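PDB 6THL: Box C/D snoRNA protein 1 from Saccharomyces cerevisiae, which is required for the accumulation of box C/D snoRNAs, and so for snoRNA processing, their transport to the nucleolus and ribosome biogenesis. Local coordinates for residues 117-129 with 159-172. Residues are numbered along the deposited sequence; the frame is centred on the assembly and turned at random.
Sequences QKSGLKFYTKTFP and TVIEFPTIFVAMTE
Y124 and F167 pair through both backbone bonds of an antiparallel hydrogen-bonded pair: Y124 N to F167 O at 2.9 Å and F167 N to Y124 O at 2.7 Å. Two residues along, K122 N donates to A169 O (3.2 Å), while the return bond from A169 N is weak. T125 takes over at the other end with its side chain: with OG1 swung anti to the backbone N (chi1 -163°), the hydroxyl is carried across to the neighbouring strand, where it donates to T165 O at 2.8 Å, nearly in line with the carbonyl bond; T125 OG1 also lies beside I166 CD1. T165 OG1 itself bonds to E46 of strand 40-49. On one face of the ladder the F123 ring runs alongside V168, its CE1 3.5 Å from CG2, with I166 CG2 at the ring edge. Beyond the strand, L121 CD2 meets M170 SD at 3.7 Å, the two side chains crossing nearly at right angles. On the other face CB of Y124 packs against CB of F167. F128 reaches the separate strand 159-161: CE1 and CZ touch I161 CD1, and CB and CG rest against T159 CG2. Replacing the ring by an alanine is likely to open a gap next to I161 CD1, weakening the link to that strand. Strands 122-126 and 165-169, whose N-to-C directions lie 150° apart, form an antiparallel ladder inside the mixed sheet of the BCD1 domain, between strands 140-143 and 40-49.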
loop_
_atom_site.group_PDB
_atom_site.type_symbol
_atom_site.label_atom_id
_atom_site.label_comp_id
_atom_site.label_asym_id
_atom_site.label_seq_id
_atom_site.Cartn_x
_atom_site.Cartn_y
_atom_site.Cartn_z
ATOM N N GLN B 117 -31.313 -2.176 10.055
ATOM C CA GLN B 117 -31.914 -2.812 11.228
ATOM C C GLN B 117 -32.820 -4.006 10.917
ATOM O O GLN B 117 -32.997 -4.881 11.760
ATOM C CB GLN B 117 -32.707 -1.798 12.025
ATOM C CG GLN B 117 -31.839 -0.780 12.727
ATOM C CD GLN B 117 -32.663 0.260 13.447
ATOM O OE1 GLN B 117 -32.335 1.449 13.434
ATOM N NE2 GLN B 117 -33.749 -0.182 14.078
ATOM N N LYS B 118 -33.394 -4.033 9.717
ATOM C CA LYS B 118 -34.332 -5.081 9.325
ATOM C C LYS B 118 -33.651 -5.913 8.254
ATOM O O LYS B 118 -34.238 -6.294 7.244
ATOM C CB LYS B 118 -35.643 -4.450 8.830
ATOM C CG LYS B 118 -36.144 -3.264 9.662
ATOM C CD LYS B 118 -36.399 -3.605 11.136
ATOM C CE LYS B 118 -36.385 -2.358 12.022
ATOM N NZ LYS B 118 -36.900 -2.602 13.398
ATOM N N SER B 119 -32.396 -6.227 8.529
ATOM C CA SER B 119 -31.444 -6.573 7.495
ATOM C C SER B 119 -30.932 -7.999 7.571
ATOM O O SER B 119 -30.665 -8.617 6.545
ATOM C CB SER B 119 -30.271 -5.621 7.615
ATOM O OG SER B 119 -29.073 -6.215 7.178
ATOM N N GLY B 120 -30.739 -8.513 8.779
ATOM C CA GLY B 120 -30.227 -9.887 8.943
ATOM C C GLY B 120 -28.708 -10.022 8.929
ATOM O O GLY B 120 -28.154 -11.132 9.017
ATOM N N LEU B 121 -28.033 -8.886 8.812
ATOM C CA LEU B 121 -26.614 -8.874 8.872
ATOM C C LEU B 121 -26.239 -9.067 10.320
ATOM O O LEU B 121 -26.757 -8.376 11.182
ATOM C CB LEU B 121 -26.083 -7.560 8.353
ATOM C CG LEU B 121 -26.189 -7.455 6.846
ATOM C CD1 LEU B 121 -25.879 -6.023 6.449
ATOM C CD2 LEU B 121 -25.249 -8.409 6.123
ATOM N N LYS B 122 -25.366 -10.028 10.587
ATOM C CA LYS B 122 -24.792 -10.142 11.898
ATOM C C LYS B 122 -23.478 -9.314 11.950
ATOM O O LYS B 122 -22.829 -9.050 10.923
ATOM C CB LYS B 122 -24.558 -11.606 12.238
ATOM C CG LYS B 122 -25.809 -12.483 12.236
ATOM C CD LYS B 122 -25.428 -13.973 12.185
ATOM C CE LYS B 122 -26.470 -14.867 11.520
ATOM N NZ LYS B 122 -27.612 -15.166 12.421
ATOM N N PHE B 123 -23.109 -8.892 13.155
ATOM C CA PHE B 123 -21.968 -8.042 13.350
ATOM C C PHE B 123 -21.111 -8.679 14.393
ATOM O O PHE B 123 -21.559 -8.960 15.501
ATOM C CB PHE B 123 -22.406 -6.646 13.773
ATOM C CG PHE B 123 -23.046 -5.886 12.662
ATOM C CD1 PHE B 123 -22.369 -4.887 12.003
ATOM C CD2 PHE B 123 -24.308 -6.228 12.215
ATOM C CE1 PHE B 123 -22.951 -4.204 10.952
ATOM C CE2 PHE B 123 -24.892 -5.553 11.159
ATOM C CZ PHE B 123 -24.207 -4.541 10.526
ATOM N N TYR B 124 -19.864 -8.908 14.023
ATOM C CA TYR B 124 -18.933 -9.566 14.883
ATOM C C TYR B 124 -17.758 -8.620 15.092
ATOM O O TYR B 124 -17.238 -8.118 14.128
ATOM C CB TYR B 124 -18.458 -10.815 14.158
ATOM C CG TYR B 124 -19.548 -11.764 13.692
ATOM C CD1 TYR B 124 -19.859 -12.915 14.422
ATOM C CD2 TYR B 124 -20.246 -11.538 12.510
ATOM C CE1 TYR B 124 -20.842 -13.803 13.998
ATOM C CE2 TYR B 124 -21.232 -12.427 12.076
ATOM C CZ TYR B 124 -21.529 -13.555 12.832
ATOM O OH TYR B 124 -22.504 -14.442 12.432
ATOM N N THR B 125 -17.362 -8.343 16.333
ATOM C CA THR B 125 -16.039 -7.770 16.615
ATOM C C THR B 125 -15.185 -8.959 17.041
ATOM O O THR B 125 -15.665 -10.101 17.104
ATOM C CB THR B 125 -16.068 -6.665 17.713
ATOM O OG1 THR B 125 -14.866 -5.882 17.669
ATOM C CG2 THR B 125 -16.204 -7.246 19.106
ATOM N N LYS B 126 -13.923 -8.715 17.346
ATOM C CA LYS B 126 -13.035 -9.806 17.659
ATOM C C LYS B 126 -12.710 -9.739 19.134
ATOM O O LYS B 126 -12.915 -8.693 19.761
ATOM C CB LYS B 126 -11.813 -9.757 16.735
ATOM C CG LYS B 126 -10.706 -8.830 17.161
ATOM C CD LYS B 126 -10.012 -8.206 15.954
ATOM C CE LYS B 126 -9.210 -9.193 15.151
ATOM N NZ LYS B 126 -8.372 -8.523 14.108
ATOM N N THR B 127 -12.238 -10.847 19.708
ATOM C CA THR B 127 -12.197 -10.985 21.187
ATOM C C THR B 127 -10.835 -11.414 21.658
ATOM O O THR B 127 -10.133 -12.106 20.955
ATOM C CB THR B 127 -13.288 -11.968 21.693
ATOM O OG1 THR B 127 -13.738 -11.573 22.982
ATOM C CG2 THR B 127 -12.822 -13.460 21.725
ATOM N N PHE B 128 -10.471 -10.986 22.858
ATOM C CA PHE B 128 -9.104 -11.122 23.352
ATOM C C PHE B 128 -9.123 -11.628 24.790
ATOM O O PHE B 128 -10.068 -11.308 25.520
ATOM C CB PHE B 128 -8.387 -9.756 23.363
ATOM C CG PHE B 128 -8.213 -9.133 22.014
ATOM C CD1 PHE B 128 -7.049 -9.342 21.281
ATOM C CD2 PHE B 128 -9.201 -8.298 21.487
ATOM C CE1 PHE B 128 -6.885 -8.762 20.031
ATOM C CE2 PHE B 128 -9.042 -7.707 20.235
ATOM C CZ PHE B 128 -7.884 -7.942 19.504
ATOM N N PRO B 129 -8.067 -12.373 25.207
ATOM C CA PRO B 129 -7.871 -12.746 26.611
ATOM C C PRO B 129 -7.934 -11.556 27.597
ATOM O O PRO B 129 -8.739 -11.549 28.555
ATOM C CB PRO B 129 -6.470 -13.379 26.608
ATOM C CG PRO B 129 -6.277 -13.915 25.221
ATOM C CD PRO B 129 -7.045 -12.987 24.321
ATOM N N THR B 159 -11.463 -5.619 24.793
ATOM C CA THR B 159 -10.196 -5.111 24.317
ATOM C C THR B 159 -10.238 -4.872 22.811
ATOM O O THR B 159 -10.882 -5.652 22.066
ATOM C CB THR B 159 -9.072 -6.058 24.760
ATOM O OG1 THR B 159 -8.926 -5.923 26.179
ATOM C CG2 THR B 159 -7.720 -5.759 24.055
ATOM N N VAL B 160 -9.601 -3.768 22.374
ATOM C CA VAL B 160 -9.374 -3.548 20.939
ATOM C C VAL B 160 -7.925 -3.391 20.634
ATOM O O VAL B 160 -7.137 -3.024 21.483
ATOM C CB VAL B 160 -10.113 -2.333 20.403
ATOM C CG1 VAL B 160 -11.607 -2.638 20.308
ATOM C CG2 VAL B 160 -9.823 -1.105 21.258
ATOM N N ILE B 161 -7.548 -3.711 19.414
ATOM C CA ILE B 161 -6.231 -3.324 18.956
ATOM C C ILE B 161 -6.411 -1.948 18.340
ATOM O O ILE B 161 -6.952 -1.775 17.222
ATOM C CB ILE B 161 -5.632 -4.323 17.985
ATOM C CG1 ILE B 161 -5.159 -5.521 18.796
ATOM C CG2 ILE B 161 -4.431 -3.691 17.290
ATOM C CD1 ILE B 161 -4.932 -6.756 17.987
ATOM N N GLU B 162 -6.022 -0.966 19.142
ATOM C CA GLU B 162 -6.142 0.451 18.799
ATOM C C GLU B 162 -7.598 0.939 18.783
ATOM O O GLU B 162 -7.905 2.071 19.202
ATOM C CB GLU B 162 -5.436 0.770 17.456
ATOM C CG GLU B 162 -3.938 0.490 17.430
ATOM C CD GLU B 162 -3.076 1.651 17.874
ATOM O OE1 GLU B 162 -1.898 1.400 18.210
ATOM O OE2 GLU B 162 -3.540 2.802 17.872
ATOM N N PHE B 163 -8.493 0.105 18.293
ATOM C CA PHE B 163 -9.823 0.564 17.957
ATOM C C PHE B 163 -10.532 -0.603 17.301
ATOM O O PHE B 163 -9.915 -1.388 16.555
ATOM C CB PHE B 163 -9.839 1.834 17.029
ATOM C CG PHE B 163 -9.340 1.604 15.597
ATOM C CD1 PHE B 163 -10.213 1.390 14.574
ATOM C CD2 PHE B 163 -7.990 1.637 15.294
ATOM C CE1 PHE B 163 -9.759 1.190 13.280
ATOM C CE2 PHE B 163 -7.528 1.429 14.007
ATOM C CZ PHE B 163 -8.415 1.219 12.996
ATOM N N PRO B 164 -11.827 -0.720 17.574
ATOM C CA PRO B 164 -12.613 -1.843 17.098
ATOM C C PRO B 164 -12.449 -2.139 15.615
ATOM O O PRO B 164 -12.365 -1.226 14.790
ATOM C CB PRO B 164 -14.060 -1.398 17.369
ATOM C CG PRO B 164 -13.987 0.081 17.568
ATOM C CD PRO B 164 -12.667 0.305 18.218
ATOM N N THR B 165 -12.398 -3.421 15.306
ATOM C CA THR B 165 -12.591 -3.901 13.958
ATOM C C THR B 165 -13.964 -4.609 14.000
ATOM O O THR B 165 -14.309 -5.202 15.027
ATOM C CB THR B 165 -11.444 -4.859 13.593
ATOM O OG1 THR B 165 -10.181 -4.184 13.778
ATOM C CG2 THR B 165 -11.582 -5.375 12.185
ATOM N N ILE B 166 -14.763 -4.517 12.936
ATOM C CA ILE B 166 -16.139 -4.981 12.991
ATOM C C ILE B 166 -16.537 -5.632 11.697
ATOM O O ILE B 166 -16.695 -4.949 10.686
ATOM C CB ILE B 166 -17.165 -3.850 13.231
ATOM C CG1 ILE B 166 -16.806 -2.961 14.430
ATOM C CG2 ILE B 166 -18.559 -4.451 13.415
ATOM C CD1 ILE B 166 -16.986 -3.619 15.773
ATOM N N PHE B 167 -16.728 -6.952 11.762
ATOM C CA PHE B 167 -17.018 -7.806 10.621
ATOM C C PHE B 167 -18.512 -7.844 10.406
ATOM O O PHE B 167 -19.295 -7.824 11.377
ATOM C CB PHE B 167 -16.560 -9.253 10.869
ATOM C CG PHE B 167 -15.076 -9.430 10.950
ATOM C CD1 PHE B 167 -14.419 -9.269 12.157
ATOM C CD2 PHE B 167 -14.349 -9.809 9.830
ATOM C CE1 PHE B 167 -13.058 -9.439 12.256
ATOM C CE2 PHE B 167 -12.975 -9.961 9.926
ATOM C CZ PHE B 167 -12.326 -9.770 11.151
ATOM N N VAL B 168 -18.881 -7.946 9.127
ATOM C CA VAL B 168 -20.244 -7.890 8.662
ATOM C C VAL B 168 -20.402 -9.034 7.655
ATOM O O VAL B 168 -19.569 -9.220 6.775
ATOM C CB VAL B 168 -20.558 -6.506 8.024
ATOM C CG1 VAL B 168 -22.020 -6.398 7.623
ATOM C CG2 VAL B 168 -20.298 -5.387 8.998
ATOM N N ALA B 169 -21.450 -9.830 7.802
ATOM C CA ALA B 169 -21.706 -10.923 6.873
ATOM C C ALA B 169 -23.113 -11.473 7.089
ATOM O O ALA B 169 -23.673 -11.367 8.198
ATOM C CB ALA B 169 -20.689 -12.017 7.078
ATOM N N MET B 170 -23.694 -12.041 6.033
ATOM C CA MET B 170 -25.025 -12.654 6.162
ATOM C C MET B 170 -24.956 -13.934 6.992
ATOM O O MET B 170 -25.808 -14.152 7.874
ATOM C CB MET B 170 -25.711 -12.909 4.798
ATOM C CG MET B 170 -26.711 -11.819 4.365
ATOM S SD MET B 170 -27.765 -11.124 5.679
ATOM C CE MET B 170 -29.010 -12.397 5.853
ATOM N N THR B 171 -23.935 -14.747 6.711
ATOM C CA THR B 171 -23.667 -15.994 7.438
ATOM C C THR B 171 -22.192 -16.097 7.858
ATOM O O THR B 171 -21.344 -15.381 7.344
ATOM C CB THR B 171 -24.050 -17.241 6.594
ATOM O OG1 THR B 171 -23.065 -17.498 5.579
ATOM C CG2 THR B 171 -25.398 -17.058 5.922
ATOM N N GLU B 172 -21.911 -17.006 8.791
ATOM C CA GLU B 172 -20.561 -17.249 9.299
ATOM C C GLU B 172 -19.632 -17.765 8.200
ATOM O O GLU B 172 -18.426 -17.489 8.166
ATOM C CB GLU B 172 -20.606 -18.303 10.401
ATOM C CG GLU B 172 -21.464 -17.962 11.623
ATOM C CD GLU B 172 -20.986 -18.684 12.891
ATOM O OE1 GLU B 172 -20.195 -19.659 12.765
ATOM O OE2 GLU B 172 -21.359 -18.259 14.009
#